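Local coordinates for protein K41043 (Homo sapiens, PDB 6KBR) that probably inhibits serine proteases as a Kazal-type inhibitor domain related to SPINK2, at residues P12-Y17 with T42-I47. Numbering follows the deposited sequence.
Sequences PNCRRY and TLCMKI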
# COMPACT_ATOMS: atom_id res chain seq x y z
N PRO B 12 6.21 -3.81 23.09
CA PRO B 12 5.13 -3.37 22.19
C PRO B 12 3.74 -3.26 22.84
O PRO B 12 3.35 -4.15 23.59
CB PRO B 12 5.12 -4.43 21.07
CG PRO B 12 5.71 -5.61 21.67
CD PRO B 12 6.64 -5.17 22.75
N ASN B 13 3.00 -2.20 22.54
CA ASN B 13 1.63 -2.10 23.05
C ASN B 13 0.70 -2.56 21.95
O ASN B 13 0.38 -1.81 21.00
CB ASN B 13 1.25 -0.70 23.56
CG ASN B 13 -0.11 -0.69 24.25
OD1 ASN B 13 -0.74 -1.76 24.49
ND2 ASN B 13 -0.59 0.50 24.57
N CYS B 14 0.32 -3.84 22.04
CA CYS B 14 -0.45 -4.46 21.00
C CYS B 14 -1.97 -4.04 21.04
O CYS B 14 -2.67 -4.11 20.02
CB CYS B 14 -0.17 -5.97 21.02
SG CYS B 14 1.60 -6.31 20.63
N ARG B 15 -2.42 -3.51 22.18
CA ARG B 15 -3.81 -3.02 22.34
C ARG B 15 -4.14 -1.84 21.42
O ARG B 15 -5.31 -1.56 21.20
CB ARG B 15 -4.10 -2.62 23.82
CG ARG B 15 -4.66 -3.71 24.76
CD ARG B 15 -4.27 -5.19 24.54
NE ARG B 15 -2.83 -5.47 24.34
CZ ARG B 15 -1.88 -5.40 25.28
NH1 ARG B 15 -2.15 -5.03 26.54
NH2 ARG B 15 -0.61 -5.69 24.94
N ARG B 16 -3.12 -1.15 20.90
CA ARG B 16 -3.32 -0.08 19.92
C ARG B 16 -3.58 -0.59 18.48
O ARG B 16 -3.81 0.22 17.58
CB ARG B 16 -2.15 0.93 19.96
CG ARG B 16 -0.94 0.70 19.05
CD ARG B 16 -0.31 2.00 18.50
NE ARG B 16 0.75 2.56 19.35
CZ ARG B 16 2.05 2.18 19.37
NH1 ARG B 16 2.91 2.78 20.19
NH2 ARG B 16 2.50 1.21 18.59
N TYR B 17 -3.52 -1.91 18.25
CA TYR B 17 -3.79 -2.48 16.91
C TYR B 17 -4.98 -3.38 16.95
O TYR B 17 -5.31 -3.91 18.00
CB TYR B 17 -2.59 -3.29 16.37
CG TYR B 17 -1.37 -2.44 16.33
CD1 TYR B 17 -1.21 -1.43 15.37
CD2 TYR B 17 -0.38 -2.58 17.29
CE1 TYR B 17 -0.08 -0.61 15.38
CE2 TYR B 17 0.73 -1.77 17.30
CZ TYR B 17 0.87 -0.79 16.35
OH TYR B 17 2.02 -0.00 16.43
N THR B 42 2.52 -6.07 12.86
CA THR B 42 2.85 -7.43 12.38
C THR B 42 3.54 -8.27 13.46
O THR B 42 3.27 -9.49 13.61
CB THR B 42 3.68 -7.36 11.10
OG1 THR B 42 2.91 -6.65 10.12
CG2 THR B 42 3.97 -8.69 10.54
N LEU B 43 4.39 -7.60 14.24
CA LEU B 43 5.00 -8.22 15.42
C LEU B 43 3.91 -8.66 16.35
O LEU B 43 3.90 -9.81 16.80
CB LEU B 43 5.94 -7.23 16.13
CG LEU B 43 6.65 -7.70 17.40
CD1 LEU B 43 7.15 -9.12 17.29
CD2 LEU B 43 7.80 -6.79 17.72
N CYS B 44 3.00 -7.74 16.65
CA CYS B 44 1.84 -8.04 17.51
C CYS B 44 0.99 -9.26 17.05
O CYS B 44 0.59 -10.10 17.86
CB CYS B 44 0.96 -6.79 17.69
SG CYS B 44 1.78 -5.55 18.68
N MET B 45 0.74 -9.37 15.74
CA MET B 45 0.13 -10.55 15.19
C MET B 45 0.96 -11.87 15.49
O MET B 45 0.43 -12.87 15.93
CB MET B 45 -0.12 -10.32 13.69
CG MET B 45 -1.44 -9.54 13.44
SD MET B 45 -2.03 -9.59 11.72
CE MET B 45 -2.65 -11.28 11.69
N LYS B 46 2.25 -11.84 15.27
CA LYS B 46 3.14 -12.96 15.63
C LYS B 46 3.04 -13.33 17.08
O LYS B 46 3.00 -14.48 17.40
CB LYS B 46 4.61 -12.67 15.29
CG LYS B 46 5.48 -13.93 15.37
CD LYS B 46 5.22 -14.93 14.23
CE LYS B 46 5.71 -16.32 14.62
NZ LYS B 46 4.51 -17.14 15.02
N ILE B 47 2.97 -12.34 17.96
CA ILE B 47 2.83 -12.58 19.41
C ILE B 47 1.58 -13.42 19.62
O ILE B 47 1.61 -14.47 20.31
CB ILE B 47 2.84 -11.25 20.18
CG1 ILE B 47 4.29 -10.68 20.16
CG2 ILE B 47 2.21 -11.36 21.60
CD1 ILE B 47 4.44 -9.37 20.85
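Cys14 and Cys44 turn their sulfurs the same way, each SG anti to its own carbonyl carbon and beside the backbone N (chi1 -64° and -69°), and join in a disulfide with an SG–SG distance of 2.1 Å. The torsion about that bond is -75°, and the bridge draws the two CA atoms to 5.5 Å, the nearest pair of CA atoms between 12-17 and 42-47. No hydrogen bond crosses between the segments, which meet through this covalent link and apolar contacts around it. Tyr17 CD2 lies 3.9 Å from Cys44 SG, an oblique sulfur-aromatic contact. CG of Arg16 rests 3.4 Å above the plane of the same ring, offset toward its rim. Elsewhere around the bridge, Ile47 CD1, carried outward by an extended chi2, touches Pro12 CG at 4.1 Å and Cys14 SG at 4.2 Å. The loop turns at the disulfide itself: Tyr17 N bonds back to Cys14 O (2.9 Å). Disulfides joining the N-terminal segment to the central helix are a hallmark of Kazal domains; here the bridge fastens the loop preceding strand 22-23 to helix 40-50, whose Leu43 packs on Tyr37 of strand 36-37 and on Ile54.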